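Long-range contacts in diffuse adherence adhesin (Escherichia coli, PDB 4MEE), which mediates bacterial attachment to human and other mammalian cells and promotes autoaggregation and biofilm formation, this chain containing its C-terminal, membrane-embedded transport unit: residues A[280-285]-A[318-323]; A[336-341]-A[376-381]. One frame throughout, in Å; residues are numbered along the deposited sequence.

Interactions 1 and 2 lie in the autotransporter beta-domain, on neighbouring staves of the barrel, with centres about 9 Å apart. Interaction 1 comes first along the chain and joins strands 280-298 and 303-327, which form a hairpin; interaction 2 joins strand 333-355 to 370-383. Between them, strands 303-327 and 333-355 follow one another and are neighbours, so the four segments lie side by side in strand order. Probable backbone hydrogen bonds bridge the two contacts: Val323 N to Phe336 O at 2.8 Å and Leu338 N to Leu321 O at 2.9 Å. Together they make a continuous patch of the transmembrane wall, probably near its periplasmic end.

Interaction 1. Residues A[280-285]-A[318-323]; sequences GLFAET and GYNLNV
At the open end of the beta hairpin formed by strands 280-298 and 303-327, Gly280, Leu281 and Phe282 pair in antiparallel register with Asn320, Tyr319 and Gly318. Gly280 and Asn320 form a hydrogen-bonded pair: Gly280 N reaches Asn320 O at 2.8 Å, and Asn320 N returns to Gly280 O at 2.9 Å. One step on, Leu281 and Tyr319 form the non-hydrogen-bonded pair, followed by Phe282 with Gly318, where Gly318 N donates to Phe282 O at 3.2 Å and the bond from Phe282 N to Gly318 O is weak.

Phe282 holds CG between its backbone N and carbonyl carbon (chi1 86°), and its ring leans across to the glycine. Gly318 N lies over one ring face, displaced toward the rim, and Phe282 CE1 is 3.8 Å from Gly318 CA. The side chains of Phe282 and Asn320 cross at about a right angle, yet the ring and amide planes are only 15° apart. On the other face of the sheet, Leu281 CD2 meets the edge of the Tyr319 ring, 3.7 Å from Tyr319 CD1, while Tyr319 CE1 comes to 3.7 Å from Gly280 CA.

Phe282 also touches Asn169 and Gln339 on the inner side, whereas Leu281 is on the outer surface beside Trp271. The aromatic ring laid over a cross-strand glycine is an arrangement known from antiparallel sheets, here built into the wall of a transmembrane beta-barrel.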
ATOM      1  N   GLY A 280      -8.377  15.207 -18.869  1.00 44.71           N
ATOM      2  CA  GLY A 280      -9.688  14.613 -18.655  1.00 45.40           C
ATOM      3  C   GLY A 280      -9.804  13.730 -17.429  1.00 45.66           C
ATOM      4  O   GLY A 280      -8.822  13.474 -16.739  1.00 45.18           O
ATOM      5  N   LEU A 281     -11.018  13.252 -17.166  1.00 45.95           N
ATOM      6  CA  LEU A 281     -11.306  12.415 -16.002  1.00 46.20           C
ATOM      7  C   LEU A 281     -10.735  11.018 -16.111  1.00 45.93           C
ATOM      8  O   LEU A 281     -10.573  10.500 -17.200  1.00 46.25           O
ATOM      9  CB  LEU A 281     -12.806  12.285 -15.806  1.00 45.54           C
ATOM     10  CG  LEU A 281     -13.554  13.564 -15.453  1.00 44.89           C
ATOM     11  CD1 LEU A 281     -15.048  13.303 -15.403  1.00 44.49           C
ATOM     12  CD2 LEU A 281     -13.053  14.134 -14.140  1.00 44.66           C
ATOM     13  N   PHE A 282     -10.441  10.400 -14.978  1.00 44.95           N
ATOM     14  CA  PHE A 282      -9.966   9.030 -15.001  1.00 44.38           C
ATOM     15  C   PHE A 282     -10.423   8.312 -13.744  1.00 43.16           C
ATOM     16  O   PHE A 282     -10.822   8.956 -12.801  1.00 42.65           O
ATOM     17  CB  PHE A 282      -8.452   8.974 -15.232  1.00 45.00           C
ATOM     18  CG  PHE A 282      -7.638   9.086 -14.012  1.00 45.61           C
ATOM     19  CD1 PHE A 282      -7.105  10.284 -13.638  1.00 45.70           C
ATOM     20  CD2 PHE A 282      -7.364   7.975 -13.277  1.00 45.99           C
ATOM     21  CE1 PHE A 282      -6.342  10.373 -12.522  1.00 45.79           C
ATOM     22  CE2 PHE A 282      -6.609   8.056 -12.155  1.00 46.47           C
ATOM     23  CZ  PHE A 282      -6.089   9.260 -11.777  1.00 46.08           C
ATOM     24  N   ALA A 283     -10.431   6.987 -13.769  1.00 42.09           N
ATOM     25  CA  ALA A 283     -10.845   6.196 -12.625  1.00 40.51           C
ATOM     26  C   ALA A 283     -10.118   4.889 -12.666  1.00 40.58           C
ATOM     27  O   ALA A 283      -9.775   4.421 -13.718  1.00 40.50           O
ATOM     28  CB  ALA A 283     -12.322   5.938 -12.679  1.00 39.69           C
ATOM     29  N   GLU A 284      -9.881   4.304 -11.508  1.00 40.62           N
ATOM     30  CA  GLU A 284      -9.202   3.029 -11.442  1.00 41.70           C
ATOM     31  C   GLU A 284      -9.918   2.223 -10.392  1.00 40.57           C
ATOM     32  O   GLU A 284     -10.524   2.798  -9.515  1.00 40.57           O
ATOM     33  CB  GLU A 284      -7.757   3.228 -11.032  1.00 43.45           C
ATOM     34  CG  GLU A 284      -6.894   3.835 -12.114  1.00 47.47           C
ATOM     35  CD  GLU A 284      -5.417   3.684 -11.833  1.00 50.41           C
ATOM     36  OE1 GLU A 284      -5.047   2.916 -10.918  1.00 52.76           O
ATOM     37  OE2 GLU A 284      -4.622   4.339 -12.534  1.00 51.94           O
ATOM     38  N   THR A 285      -9.873   0.898 -10.469  1.00 40.43           N
ATOM     39  CA  THR A 285     -10.487   0.080  -9.435  1.00 40.25           C
ATOM     40  C   THR A 285      -9.888  -1.283  -9.326  1.00 40.40           C
ATOM     41  O   THR A 285      -9.347  -1.787 -10.280  1.00 40.54           O
ATOM     42  CB  THR A 285     -11.938  -0.148  -9.767  1.00 40.03           C
ATOM     43  OG1 THR A 285     -12.511   1.113 -10.103  1.00 40.63           O
ATOM     44  CG2 THR A 285     -12.616  -0.716  -8.586  1.00 38.97           C
ATOM     45  N   GLY A 318      -9.760  10.876 -10.497  1.00 39.29           N
ATOM     46  CA  GLY A 318      -9.027  12.118 -10.489  1.00 40.15           C
ATOM     47  C   GLY A 318      -9.261  12.914 -11.741  1.00 40.80           C
ATOM     48  O   GLY A 318     -10.192  12.644 -12.488  1.00 40.95           O
ATOM     49  N   TYR A 319      -8.426  13.919 -11.967  1.00 41.09           N
ATOM     50  CA  TYR A 319      -8.492  14.692 -13.199  1.00 41.48           C
ATOM     51  C   TYR A 319      -7.097  15.009 -13.724  1.00 40.81           C
ATOM     52  O   TYR A 319      -6.295  15.651 -13.044  1.00 41.00           O
ATOM     53  CB  TYR A 319      -9.290  15.980 -12.980  1.00 42.13           C
ATOM     54  CG  TYR A 319      -9.464  16.839 -14.214  1.00 43.09           C
ATOM     55  CD1 TYR A 319     -10.447  16.546 -15.159  1.00 43.58           C
ATOM     56  CD2 TYR A 319      -8.656  17.954 -14.429  1.00 43.74           C
ATOM     57  CE1 TYR A 319     -10.618  17.335 -16.284  1.00 44.65           C
ATOM     58  CE2 TYR A 319      -8.817  18.750 -15.553  1.00 44.68           C
ATOM     59  CZ  TYR A 319      -9.801  18.437 -16.474  1.00 45.12           C
ATOM     60  OH  TYR A 319      -9.970  19.223 -17.590  1.00 45.86           O
ATOM     61  N   ASN A 320      -6.816  14.550 -14.940  1.00 40.40           N
ATOM     62  CA  ASN A 320      -5.561  14.868 -15.612  1.00 40.47           C
ATOM     63  C   ASN A 320      -5.666  16.193 -16.361  1.00 41.11           C
ATOM     64  O   ASN A 320      -6.625  16.425 -17.101  1.00 41.05           O
ATOM     65  CB  ASN A 320      -5.146  13.736 -16.556  1.00 40.59           C
ATOM     66  CG  ASN A 320      -4.659  12.502 -15.816  1.00 40.22           C
ATOM     67  OD1 ASN A 320      -4.066  12.598 -14.742  1.00 40.13           O
ATOM     68  ND2 ASN A 320      -4.897  11.334 -16.397  1.00 40.26           N
ATOM     69  N   LEU A 321      -4.678  17.058 -16.151  1.00 41.17           N
ATOM     70  CA  LEU A 321      -4.683  18.398 -16.728  1.00 41.79           C
ATOM     71  C   LEU A 321      -3.305  18.767 -17.266  1.00 42.16           C
ATOM     72  O   LEU A 321      -2.323  18.782 -16.520  1.00 42.63           O
ATOM     73  CB  LEU A 321      -5.139  19.425 -15.680  1.00 41.45           C
ATOM     74  CG  LEU A 321      -5.205  20.910 -16.058  1.00 41.02           C
ATOM     75  CD1 LEU A 321      -6.429  21.216 -16.910  1.00 41.01           C
ATOM     76  CD2 LEU A 321      -5.202  21.778 -14.808  1.00 40.68           C
ATOM     77  N   ASN A 322      -3.243  19.051 -18.566  1.00 43.07           N
ATOM     78  CA  ASN A 322      -2.025  19.548 -19.200  1.00 43.60           C
ATOM     79  C   ASN A 322      -1.932  21.061 -19.028  1.00 43.76           C
ATOM     80  O   ASN A 322      -2.660  21.821 -19.672  1.00 43.90           O
ATOM     81  CB  ASN A 322      -1.980  19.158 -20.685  1.00 45.32           C
ATOM     82  CG  ASN A 322      -0.709  19.620 -21.382  1.00 45.77           C
ATOM     83  OD1 ASN A 322       0.360  19.705 -20.775  1.00 46.46           O
ATOM     84  ND2 ASN A 322      -0.822  19.914 -22.673  1.00 47.03           N
ATOM     85  N   VAL A 323      -1.032  21.485 -18.147  1.00 43.36           N
ATOM     86  CA  VAL A 323      -0.902  22.890 -17.776  1.00 43.65           C
ATOM     87  C   VAL A 323      -0.158  23.677 -18.853  1.00 43.26           C
ATOM     88  O   VAL A 323      -0.705  24.623 -19.429  1.00 43.39           O
ATOM     89  CB  VAL A 323      -0.219  23.042 -16.393  1.00 42.88           C
ATOM     90  CG1 VAL A 323       0.091  24.498 -16.078  1.00 42.62           C
ATOM     91  CG2 VAL A 323      -1.091  22.441 -15.302  1.00 41.72           C
TER

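Interaction 2. Residues A[336-341]-A[376-381]; sequences FWLQPH and IRASWK
Trp337 and Lys381 meet through a CH-pi contact: Lys381 CE sits over the face of the indole five-membered ring, 4.1 Å from its centroid and 25° off the normal. The extended lysine chain crosses the indole obliquely, with Lys381 CD 3.7 Å from Trp337 NE1. On the same face of the sheet, Gln339 and Arg377 run side by side in the same direction, CG in each being anti to its backbone N (chi1 -171° and -172°).

The other face is apolar. Leu338 CD2 touches Ile376 CD1 at 3.7 Å and Ala378 CB at 4.2 Å; Pro340 CD also packs on Ile376 CD1, and the Phe336 ring reaches Ala378 CB through CE1.

Between the two faces, the antiparallel backbone ladder sets the register. Trp337 N donates to Ser379 O at 2.7 Å and Ser379 N to Trp337 O at 2.9 Å; Gln339 and Arg377 exchange a second pair of bonds, with Arg377 N 2.7 Å from Gln339 O. That oxygen also takes a weak bond from His341 ND1, and His341 CE1 lies 3.8 Å from Arg377 N.

Farther out, strand 397-405 holds the polar ends: Arg377 NE forms a salt bridge with Glu399, its guanidinium makes a cation-pi contact with Tyr397, and His341 NE2 bonds to Asn401 OD1. Charged and polar groups on the inner side, with apolar side chains such as Ile376 and Pro340 on the outer surface, are the hallmark of an outer-membrane beta-barrel, here the autotransporter translocator.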
ATOM      1  N   PHE A 336       3.927  19.713 -18.740  1.00 46.88           N
ATOM      2  CA  PHE A 336       3.746  19.813 -17.308  1.00 48.76           C
ATOM      3  C   PHE A 336       2.297  19.569 -16.958  1.00 47.23           C
ATOM      4  O   PHE A 336       1.404  20.191 -17.524  1.00 46.28           O
ATOM      5  CB  PHE A 336       4.220  21.160 -16.780  1.00 49.32           C
ATOM      6  CG  PHE A 336       3.828  21.414 -15.361  1.00 52.16           C
ATOM      7  CD1 PHE A 336       4.545  20.849 -14.313  1.00 52.73           C
ATOM      8  CD2 PHE A 336       2.733  22.211 -15.071  1.00 52.37           C
ATOM      9  CE1 PHE A 336       4.179  21.087 -12.998  1.00 54.07           C
ATOM     10  CE2 PHE A 336       2.360  22.455 -13.761  1.00 54.08           C
ATOM     11  CZ  PHE A 336       3.084  21.890 -12.721  1.00 54.40           C
ATOM     12  N   TRP A 337       2.083  18.668 -16.008  1.00 47.41           N
ATOM     13  CA  TRP A 337       0.756  18.142 -15.718  1.00 46.92           C
ATOM     14  C   TRP A 337       0.387  18.278 -14.248  1.00 45.90           C
ATOM     15  O   TRP A 337       1.234  18.100 -13.371  1.00 45.95           O
ATOM     16  CB  TRP A 337       0.675  16.667 -16.118  1.00 47.40           C
ATOM     17  CG  TRP A 337       0.706  16.417 -17.598  1.00 47.91           C
ATOM     18  CD1 TRP A 337       1.794  16.495 -18.426  1.00 48.08           C
ATOM     19  CD2 TRP A 337      -0.400  16.029 -18.424  1.00 47.19           C
ATOM     20  NE1 TRP A 337       1.430  16.186 -19.713  1.00 47.71           N
ATOM     21  CE2 TRP A 337       0.091  15.897 -19.742  1.00 47.29           C
ATOM     22  CE3 TRP A 337      -1.758  15.784 -18.179  1.00 46.71           C
ATOM     23  CZ2 TRP A 337      -0.730  15.533 -20.814  1.00 47.21           C
ATOM     24  CZ3 TRP A 337      -2.574  15.419 -19.246  1.00 46.60           C
ATOM     25  CH2 TRP A 337      -2.055  15.298 -20.547  1.00 46.97           C
ATOM     26  N   LEU A 338      -0.882  18.593 -13.995  1.00 46.03           N
ATOM     27  CA  LEU A 338      -1.434  18.606 -12.640  1.00 45.94           C
ATOM     28  C   LEU A 338      -2.581  17.612 -12.505  1.00 45.42           C
ATOM     29  O   LEU A 338      -3.420  17.488 -13.405  1.00 45.68           O
ATOM     30  CB  LEU A 338      -1.903  20.008 -12.238  1.00 46.22           C
ATOM     31  CG  LEU A 338      -0.880  20.981 -11.642  1.00 47.57           C
ATOM     32  CD1 LEU A 338      -1.480  22.375 -11.532  1.00 47.72           C
ATOM     33  CD2 LEU A 338      -0.369  20.513 -10.286  1.00 47.46           C
ATOM     34  N   GLN A 339      -2.612  16.913 -11.374  1.00 44.56           N
ATOM     35  CA  GLN A 339      -3.598  15.867 -11.141  1.00 43.24           C
ATOM     36  C   GLN A 339      -4.130  15.845  -9.704  1.00 41.95           C
ATOM     37  O   GLN A 339      -3.519  15.230  -8.827  1.00 43.00           O
ATOM     38  CB  GLN A 339      -3.018  14.498 -11.509  1.00 43.16           C
ATOM     39  CG  GLN A 339      -4.039  13.374 -11.497  1.00 43.42           C
ATOM     40  CD  GLN A 339      -3.402  12.002 -11.404  1.00 43.46           C
ATOM     41  OE1 GLN A 339      -3.566  11.172 -12.297  1.00 44.08           O
ATOM     42  NE2 GLN A 339      -2.676  11.754 -10.322  1.00 44.04           N
ATOM     43  N   PRO A 340      -5.267  16.523  -9.461  1.00 40.87           N
ATOM     44  CA  PRO A 340      -5.980  16.321  -8.201  1.00 40.12           C
ATOM     45  C   PRO A 340      -6.724  14.988  -8.246  1.00 39.87           C
ATOM     46  O   PRO A 340      -7.350  14.671  -9.257  1.00 40.33           O
ATOM     47  CB  PRO A 340      -6.964  17.493  -8.159  1.00 39.65           C
ATOM     48  CG  PRO A 340      -7.182  17.860  -9.587  1.00 39.86           C
ATOM     49  CD  PRO A 340      -5.887  17.573 -10.290  1.00 40.21           C
ATOM     50  N   HIS A 341      -6.642  14.211  -7.168  1.00 39.40           N
ATOM     51  CA  HIS A 341      -7.228  12.867  -7.142  1.00 39.24           C
ATOM     52  C   HIS A 341      -7.741  12.440  -5.765  1.00 39.56           C
ATOM     53  O   HIS A 341      -7.333  12.986  -4.739  1.00 40.16           O
ATOM     54  CB  HIS A 341      -6.229  11.835  -7.680  1.00 38.52           C
ATOM     55  CG  HIS A 341      -4.939  11.790  -6.923  1.00 38.23           C
ATOM     56  ND1 HIS A 341      -3.773  12.345  -7.407  1.00 38.67           N
ATOM     57  CD2 HIS A 341      -4.631  11.264  -5.714  1.00 37.94           C
ATOM     58  CE1 HIS A 341      -2.803  12.160  -6.530  1.00 38.22           C
ATOM     59  NE2 HIS A 341      -3.298  11.510  -5.492  1.00 37.53           N
ATOM     60  N   ILE A 376      -2.829  15.664  -4.742  1.00 42.15           N
ATOM     61  CA  ILE A 376      -2.511  16.189  -6.057  1.00 43.51           C
ATOM     62  C   ILE A 376      -1.138  15.717  -6.494  1.00 44.39           C
ATOM     63  O   ILE A 376      -0.188  15.749  -5.712  1.00 43.94           O
ATOM     64  CB  ILE A 376      -2.515  17.723  -6.075  1.00 43.33           C
ATOM     65  CG1 ILE A 376      -2.211  18.220  -7.484  1.00 43.53           C
ATOM     66  CG2 ILE A 376      -1.482  18.272  -5.101  1.00 42.76           C
ATOM     67  CD1 ILE A 376      -3.030  19.424  -7.887  1.00 44.43           C
ATOM     68  N   ARG A 377      -1.036  15.292  -7.750  1.00 45.77           N
ATOM     69  CA  ARG A 377       0.257  14.951  -8.330  1.00 46.48           C
ATOM     70  C   ARG A 377       0.678  15.935  -9.409  1.00 46.88           C
ATOM     71  O   ARG A 377      -0.115  16.296 -10.276  1.00 47.69           O
ATOM     72  CB  ARG A 377       0.269  13.539  -8.907  1.00 46.75           C
ATOM     73  CG  ARG A 377       1.662  13.118  -9.343  1.00 46.83           C
ATOM     74  CD  ARG A 377       1.649  11.892 -10.234  1.00 48.17           C
ATOM     75  NE  ARG A 377       1.558  10.650  -9.473  1.00 49.48           N
ATOM     76  CZ  ARG A 377       2.146   9.511  -9.831  1.00 50.69           C
ATOM     77  NH1 ARG A 377       2.883   9.456 -10.932  1.00 50.95           N
ATOM     78  NH2 ARG A 377       2.004   8.428  -9.082  1.00 51.24           N
ATOM     79  N   ALA A 378       1.940  16.341  -9.352  1.00 46.40           N
ATOM     80  CA  ALA A 378       2.519  17.215 -10.356  1.00 47.01           C
ATOM     81  C   ALA A 378       3.542  16.427 -11.150  1.00 47.61           C
ATOM     82  O   ALA A 378       4.507  15.914 -10.593  1.00 47.41           O
ATOM     83  CB  ALA A 378       3.170  18.413  -9.692  1.00 46.65           C
ATOM     84  N   SER A 379       3.327  16.333 -12.455  1.00 48.38           N
ATOM     85  CA  SER A 379       4.176  15.512 -13.302  1.00 49.65           C
ATOM     86  C   SER A 379       4.820  16.376 -14.368  1.00 49.69           C
ATOM     87  O   SER A 379       4.169  17.251 -14.940  1.00 50.13           O
ATOM     88  CB  SER A 379       3.343  14.420 -13.966  1.00 49.59           C
ATOM     89  OG  SER A 379       2.036  14.388 -13.425  1.00 49.25           O
ATOM     90  N   TRP A 380       6.101  16.132 -14.626  1.00 49.62           N
ATOM     91  CA  TRP A 380       6.835  16.857 -15.651  1.00 48.33           C
ATOM     92  C   TRP A 380       7.371  15.877 -16.683  1.00 48.76           C
ATOM     93  O   TRP A 380       8.395  15.239 -16.456  1.00 49.11           O
ATOM     94  CB  TRP A 380       7.985  17.651 -15.025  1.00 47.20           C
ATOM     95  N   LYS A 381       6.672  15.749 -17.809  1.00 48.40           N
ATOM     96  CA  LYS A 381       7.098  14.866 -18.906  1.00 47.86           C
ATOM     97  C   LYS A 381       8.188  15.517 -19.752  1.00 48.12           C
ATOM     98  O   LYS A 381       8.146  16.722 -19.996  1.00 47.02           O
ATOM     99  CB  LYS A 381       5.920  14.523 -19.816  1.00 50.55           C
ATOM    100  CG  LYS A 381       4.778  13.784 -19.140  1.00 48.43           C
ATOM    101  CD  LYS A 381       3.720  13.373 -20.150  1.00 53.58           C
ATOM    102  CE  LYS A 381       2.598  12.593 -19.484  1.00 42.88           C
ATOM    103  NZ  LYS A 381       1.749  11.875 -20.474  1.00 26.94           N
TER